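Local atomic coordinates of CRISPR-associated endonuclease Cas3-HD (Methanocaldococcus jannaschii, PDB entry 3S4L), a protein that cleaves single-stranded DNA in a magnesium-dependent reaction, and single-stranded RNA without needing cations, as an HD-domain nuclease of CRISPR interference. Residues S16-D19 and H20-M24; R186-I189 and E190-R194. All coordinates share one frame; numbering follows the deposited sequence.

Contact 1 (S16-D19 and H20-M24); sequences SLID and HVNDM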
ATOM      1  N   SER A  16      14.789   9.752  -4.046  1.00 45.26           N
ATOM      2  CA  SER A  16      13.673   9.560  -4.972  1.00 41.60           C
ATOM      3  C   SER A  16      12.902   8.300  -4.591  1.00 45.13           C
ATOM      4  O   SER A  16      13.473   7.379  -4.007  1.00 42.04           O
ATOM      5  CB  SER A  16      14.143   9.504  -6.425  1.00 44.98           C
ATOM      6  OG  SER A  16      14.815   8.291  -6.713  1.00 52.36           O
ATOM      7  N   LEU A  17      11.604   8.274  -4.886  1.00 42.90           N
ATOM      8  CA  LEU A  17      10.776   7.141  -4.511  1.00 41.34           C
ATOM      9  C   LEU A  17      11.175   5.889  -5.309  1.00 41.85           C
ATOM     10  O   LEU A  17      11.252   4.793  -4.753  1.00 43.62           O
ATOM     11  CB  LEU A  17       9.278   7.470  -4.669  1.00 43.19           C
ATOM     12  CG  LEU A  17       8.260   6.382  -4.283  1.00 39.71           C
ATOM     13  CD1 LEU A  17       8.309   6.057  -2.792  1.00 33.70           C
ATOM     14  CD2 LEU A  17       6.850   6.796  -4.683  1.00 38.57           C
ATOM     15  N   ILE A  18      11.426   6.057  -6.606  1.00 44.17           N
ATOM     16  CA  ILE A  18      11.941   4.973  -7.453  1.00 51.40           C
ATOM     17  C   ILE A  18      13.225   4.332  -6.885  1.00 56.88           C
ATOM     18  O   ILE A  18      13.322   3.106  -6.753  1.00 53.36           O
ATOM     19  CB  ILE A  18      12.212   5.472  -8.892  1.00 56.46           C
ATOM     20  CG1 ILE A  18      10.896   5.581  -9.663  1.00 60.80           C
ATOM     21  CG2 ILE A  18      13.169   4.532  -9.622  1.00 61.21           C
ATOM     22  CD1 ILE A  18      10.044   4.316  -9.581  1.00 62.52           C
ATOM     23  N   ASP A  19      14.210   5.160  -6.555  1.00 53.85           N
ATOM     24  CA  ASP A  19      15.435   4.642  -5.964  1.00 51.61           C
ATOM     25  C   ASP A  19      15.178   3.944  -4.634  1.00 48.92           C
ATOM     26  O   ASP A  19      15.751   2.893  -4.349  1.00 48.04           O
ATOM     27  CB  ASP A  19      16.484   5.747  -5.808  1.00 60.63           C
ATOM     28  CG  ASP A  19      17.079   6.172  -7.141  1.00 68.89           C
ATOM     29  OD1 ASP A  19      17.245   5.297  -8.024  1.00 71.81           O
ATOM     30  OD2 ASP A  19      17.375   7.377  -7.311  1.00 73.01           O
ATOM     31  N   HIS A  20      14.309   4.530  -3.820  1.00 46.48           N
ATOM     32  CA  HIS A  20      13.967   3.949  -2.531  1.00 44.77           C
ATOM     33  C   HIS A  20      13.266   2.586  -2.695  1.00 46.91           C
ATOM     34  O   HIS A  20      13.530   1.645  -1.951  1.00 41.90           O
ATOM     35  CB  HIS A  20      13.083   4.919  -1.737  1.00 47.38           C
ATOM     36  CG  HIS A  20      12.614   4.373  -0.425  1.00 45.97           C
ATOM     37  ND1 HIS A  20      13.457   3.740   0.463  1.00 50.49           N
ATOM     38  CD2 HIS A  20      11.389   4.374   0.152  1.00 44.26           C
ATOM     39  CE1 HIS A  20      12.769   3.365   1.528  1.00 49.11           C
ATOM     40  NE2 HIS A  20      11.514   3.743   1.367  1.00 47.12           N
ATOM     41  N   VAL A  21      12.365   2.488  -3.665  1.00 45.53           N
ATOM     42  CA  VAL A  21      11.639   1.251  -3.889  1.00 45.90           C
ATOM     43  C   VAL A  21      12.603   0.161  -4.379  1.00 54.08           C
ATOM     44  O   VAL A  21      12.549  -0.987  -3.927  1.00 50.83           O
ATOM     45  CB  VAL A  21      10.489   1.456  -4.900  1.00 39.74           C
ATOM     46  CG1 VAL A  21      10.063   0.127  -5.502  1.00 34.08           C
ATOM     47  CG2 VAL A  21       9.290   2.177  -4.232  1.00 29.64           C
ATOM     48  N   ASN A  22      13.501   0.542  -5.284  1.00 55.50           N
ATOM     49  CA  ASN A  22      14.479  -0.385  -5.851  1.00 54.51           C
ATOM     50  C   ASN A  22      15.440  -0.933  -4.798  1.00 55.75           C
ATOM     51  O   ASN A  22      15.922  -2.069  -4.903  1.00 54.75           O
ATOM     52  CB  ASN A  22      15.261   0.274  -6.994  1.00 53.42           C
ATOM     53  CG  ASN A  22      14.432   0.429  -8.258  1.00 58.50           C
ATOM     54  OD1 ASN A  22      13.485  -0.325  -8.489  1.00 64.39           O
ATOM     55  ND2 ASN A  22      14.788   1.414  -9.088  1.00 55.29           N
ATOM     56  N   ASP A  23      15.717  -0.120  -3.785  1.00 53.41           N
ATOM     57  CA  ASP A  23      16.567  -0.561  -2.685  1.00 53.74           C
ATOM     58  C   ASP A  23      15.828  -1.547  -1.770  1.00 50.71           C
ATOM     59  O   ASP A  23      16.422  -2.474  -1.239  1.00 55.60           O
ATOM     60  CB  ASP A  23      17.135   0.633  -1.901  1.00 60.19           C
ATOM     61  CG  ASP A  23      18.356   1.267  -2.584  1.00 70.70           C
ATOM     62  OD1 ASP A  23      18.584   1.029  -3.796  1.00 72.54           O
ATOM     63  OD2 ASP A  23      19.092   2.006  -1.900  1.00 75.23           O
ATOM     64  N   MET A  24      14.526  -1.355  -1.602  1.00 45.70           N
ATOM     65  CA  MET A  24      13.731  -2.250  -0.785  1.00 44.66           C
ATOM     66  C   MET A  24      13.509  -3.596  -1.499  1.00 47.73           C
ATOM     67  O   MET A  24      13.450  -4.649  -0.869  1.00 42.88           O
ATOM     68  CB  MET A  24      12.391  -1.593  -0.446  1.00 38.66           C
ATOM     69  CG  MET A  24      12.432  -0.614   0.730  1.00 41.42           C
ATOM     70  SD  MET A  24      10.813   0.122   1.028  1.00 53.25           S
ATOM     71  CE  MET A  24      10.744   0.109   2.817  1.00 76.38           C
TER

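Contact 2 (R186-I189 and E190-R194); sequences RFVI and EMSVR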
ATOM      1  N   ARG A 186     -14.460   6.867  -0.876  1.00 33.36           N
ATOM      2  CA  ARG A 186     -15.464   5.807  -0.916  1.00 36.78           C
ATOM      3  C   ARG A 186     -14.800   4.456  -0.725  1.00 35.53           C
ATOM      4  O   ARG A 186     -15.268   3.628   0.065  1.00 39.46           O
ATOM      5  CB  ARG A 186     -16.199   5.827  -2.263  1.00 43.53           C
ATOM      6  CG  ARG A 186     -17.656   6.186  -2.184  1.00 45.93           C
ATOM      7  CD  ARG A 186     -18.313   6.180  -3.563  1.00 48.63           C
ATOM      8  NE  ARG A 186     -17.714   7.162  -4.460  1.00 50.40           N
ATOM      9  CZ  ARG A 186     -18.048   8.446  -4.492  1.00 54.07           C
ATOM     10  NH1 ARG A 186     -18.995   8.908  -3.681  1.00 51.61           N
ATOM     11  NH2 ARG A 186     -17.435   9.267  -5.337  1.00 58.22           N
ATOM     12  N   PHE A 187     -13.710   4.226  -1.458  1.00 34.69           N
ATOM     13  CA  PHE A 187     -12.980   2.973  -1.306  1.00 27.48           C
ATOM     14  C   PHE A 187     -12.496   2.752   0.116  1.00 27.46           C
ATOM     15  O   PHE A 187     -12.715   1.689   0.694  1.00 35.93           O
ATOM     16  CB  PHE A 187     -11.778   2.869  -2.251  1.00 33.52           C
ATOM     17  CG  PHE A 187     -10.954   1.644  -1.999  1.00 33.07           C
ATOM     18  CD1 PHE A 187     -11.370   0.411  -2.459  1.00 39.63           C
ATOM     19  CD2 PHE A 187      -9.794   1.717  -1.258  1.00 34.22           C
ATOM     20  CE1 PHE A 187     -10.628  -0.725  -2.200  1.00 40.99           C
ATOM     21  CE2 PHE A 187      -9.053   0.596  -1.003  1.00 36.01           C
ATOM     22  CZ  PHE A 187      -9.472  -0.631  -1.473  1.00 36.13           C
ATOM     23  N   VAL A 188     -11.820   3.746   0.678  1.00 29.62           N
ATOM     24  CA  VAL A 188     -11.269   3.594   2.021  1.00 35.65           C
ATOM     25  C   VAL A 188     -12.346   3.387   3.104  1.00 36.30           C
ATOM     26  O   VAL A 188     -12.200   2.531   3.976  1.00 38.47           O
ATOM     27  CB  VAL A 188     -10.342   4.762   2.404  1.00 37.03           C
ATOM     28  CG1 VAL A 188      -9.766   4.515   3.787  1.00 37.00           C
ATOM     29  CG2 VAL A 188      -9.228   4.925   1.352  1.00 32.25           C
ATOM     30  N   ILE A 189     -13.426   4.157   3.046  1.00 35.03           N
ATOM     31  CA  ILE A 189     -14.537   3.931   3.958  1.00 32.92           C
ATOM     32  C   ILE A 189     -15.006   2.485   3.848  1.00 35.52           C
ATOM     33  O   ILE A 189     -15.120   1.777   4.855  1.00 40.64           O
ATOM     34  CB  ILE A 189     -15.719   4.885   3.654  1.00 40.10           C
ATOM     35  CG1 ILE A 189     -15.357   6.312   4.056  1.00 36.83           C
ATOM     36  CG2 ILE A 189     -16.993   4.434   4.382  1.00 41.90           C
ATOM     37  CD1 ILE A 189     -16.367   7.346   3.614  1.00 42.24           C
ATOM     38  N   GLU A 190     -15.263   2.047   2.617  1.00 39.84           N
ATOM     39  CA  GLU A 190     -15.714   0.680   2.359  1.00 46.76           C
ATOM     40  C   GLU A 190     -14.715  -0.335   2.904  1.00 48.07           C
ATOM     41  O   GLU A 190     -15.094  -1.418   3.347  1.00 55.77           O
ATOM     42  CB  GLU A 190     -15.928   0.463   0.856  1.00 58.32           C
ATOM     43  CG  GLU A 190     -16.890  -0.664   0.512  1.00 69.28           C
ATOM     44  CD  GLU A 190     -16.994  -0.926  -0.987  1.00 78.55           C
ATOM     45  OE1 GLU A 190     -17.863  -1.734  -1.393  1.00 82.55           O
ATOM     46  OE2 GLU A 190     -16.204  -0.330  -1.757  1.00 79.68           O
ATOM     47  N   MET A 191     -13.435   0.018   2.880  1.00 41.48           N
ATOM     48  CA  MET A 191     -12.403  -0.866   3.407  1.00 41.20           C
ATOM     49  C   MET A 191     -12.423  -0.924   4.922  1.00 45.71           C
ATOM     50  O   MET A 191     -12.435  -1.998   5.510  1.00 46.75           O
ATOM     51  CB  MET A 191     -11.026  -0.388   2.950  1.00 45.13           C
ATOM     52  CG  MET A 191     -10.659  -0.862   1.563  1.00 51.70           C
ATOM     53  SD  MET A 191      -9.696  -2.376   1.625  1.00 61.51           S
ATOM     54  CE  MET A 191      -8.117  -1.688   2.168  1.00 26.36           C
ATOM     55  N   SER A 192     -12.412   0.254   5.535  1.00 47.44           N
ATOM     56  CA  SER A 192     -12.338   0.405   6.983  1.00 52.07           C
ATOM     57  C   SER A 192     -13.495  -0.287   7.670  1.00 54.62           C
ATOM     58  O   SER A 192     -13.348  -0.810   8.774  1.00 55.93           O
ATOM     59  CB  SER A 192     -12.361   1.888   7.336  1.00 56.08           C
ATOM     60  OG  SER A 192     -11.446   2.587   6.518  1.00 60.80           O
ATOM     61  N   VAL A 193     -14.649  -0.275   7.015  1.00 56.44           N
ATOM     62  CA  VAL A 193     -15.829  -0.938   7.546  1.00 63.59           C
ATOM     63  C   VAL A 193     -15.667  -2.444   7.540  1.00 66.65           C
ATOM     64  O   VAL A 193     -15.712  -3.092   8.586  1.00 63.82           O
ATOM     65  CB  VAL A 193     -17.071  -0.613   6.716  1.00 68.47           C
ATOM     66  CG1 VAL A 193     -18.179  -1.601   7.034  1.00 74.19           C
ATOM     67  CG2 VAL A 193     -17.524   0.813   6.974  1.00 68.81           C
ATOM     68  N   ARG A 194     -15.472  -2.994   6.347  1.00 69.41           N
ATOM     69  CA  ARG A 194     -15.404  -4.435   6.178  1.00 72.56           C
ATOM     70  C   ARG A 194     -14.255  -5.017   6.986  1.00 65.82           C
ATOM     71  O   ARG A 194     -14.162  -6.233   7.176  1.00 69.39           O
ATOM     72  CB  ARG A 194     -15.325  -4.799   4.690  1.00 80.53           C
ATOM     73  CG  ARG A 194     -16.524  -4.242   3.903  1.00 92.55           C
ATOM     74  CD  ARG A 194     -17.004  -5.186   2.802  1.00101.87           C
ATOM     75  NE  ARG A 194     -16.628  -4.712   1.470  1.00108.01           N
ATOM     76  CZ  ARG A 194     -16.975  -5.298   0.326  1.00112.97           C
ATOM     77  NH1 ARG A 194     -17.724  -6.395   0.330  1.00114.29           N
ATOM     78  NH2 ARG A 194     -16.570  -4.781  -0.830  1.00113.56           N
TER

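Contact 1 (S16-D19 and H20-M24)
Ser16 O takes the N-H of His20, with 3.0 Å between Ser16 O and His20 N, the first of four backbone bonds that join 16-19 to 20-24 as the opening turns of helix 17-31. Leu17 O to Val21 N follows at 2.8 Å, and then Ile18 O to Asn22 N and Asp19 O to Asp23 N, each an i to i+4 bond of an alpha helix.

Ser16 is the N-cap. Its OG accepts from Asp19 N at 3.2 Å, closing off an amide of the first turn, and donates to Asp19 OD2 at 2.8 Å. That second bond reaches the carboxylate from above its plane, 56° out of it. Asp19 can receive it because CG stays beside its own backbone N (chi1 -72°), which turns the carboxylate back toward the cap.

Side chains one turn apart meet more loosely. Leu17 CD1 and Val21 CG2 approach to 4.3 Å on the buried flank, where Leu17 also rests on the metal ligand Asp67 and Val21 on Leu166 of helix 159-167. Ile18 and Asn22 run side by side, and the methyl CG2 of Ile18 lies 3.6 Å from Asn22 ND2. With CG beside its backbone N (chi1 -73°), Asn22 folds its amide back over the preceding turn. The His20 ring packs edge-to-face with Phe12, and the nearest atom of the His20 side chain comes within about 6 Å of a bound calcium ion.

The first two turns of helix 17-31 thus pack Leu17, Ile18 and Val21 on the domain and leave Asn22 and Asp23 exposed. Placed at the N-terminal end, the carboxylate of Asp19 should be favoured by the helix dipole and, with the serine hydroxyl bonded to it, is probably ionised.

Contact 2 (R186-I189 and E190-R194)
Val188 O is gripped twice by Ser192, through its backbone N at 2.8 Å and its hydroxyl OG at 2.7 Å. This is the familiar bond of a helical serine to the carbonyl one turn back, within helix 181-197 of the mainly helical HD domain. The N-H comes almost straight on, whereas OG, held beside its own backbone N (chi1 -47°), arrives from above the carbonyl plane. The buried hydroxyl thereby finds an acceptor inside its own helix. Glu190 N to Arg186 O, Met191 N to Phe187 O and Val193 N to Ile189 O supply the other i to i+4 bonds.

Phe187 and Met191 form the main side-chain contact, a Met-aromatic pair one turn apart. The folded Met191 chain lays CG over the ring as a CH-pi contact, with SD oblique and more distant, while the ring also meets Tyr100. Met191 packs on Phe114, Ala117 and Met121 of helix 110-121, and Val188, Ile189 and Ser192 touch Val145 of helix 142-149. Met191 CG stands over one face of the Phe187 ring, offset toward the rim, 3.6 Å from the centroid and closest to CZ, at 3.3 Å.

How the contacts relate
Both contacts are single-helix, turn-to-turn contacts in one HD domain, but they share no element: contact 1 opens helix 17-31 and contact 2 lies within helix 181-197. They sit on opposite sides of the chain's centre, with centres about 29 Å apart and nearest atoms about 17 Å apart. Each is partly buried. Contact 1 borders the metal site and spends its side-chain hydrogen bonds on capping the helix's N-terminal end; contact 2, farther from the metal ligands, spends its own on a mid-helix carbonyl. Apolar pairing differs likewise: sparse and aliphatic in 16-24, but led by a methionine over an aromatic ring in 186-194, beside helix 110-121.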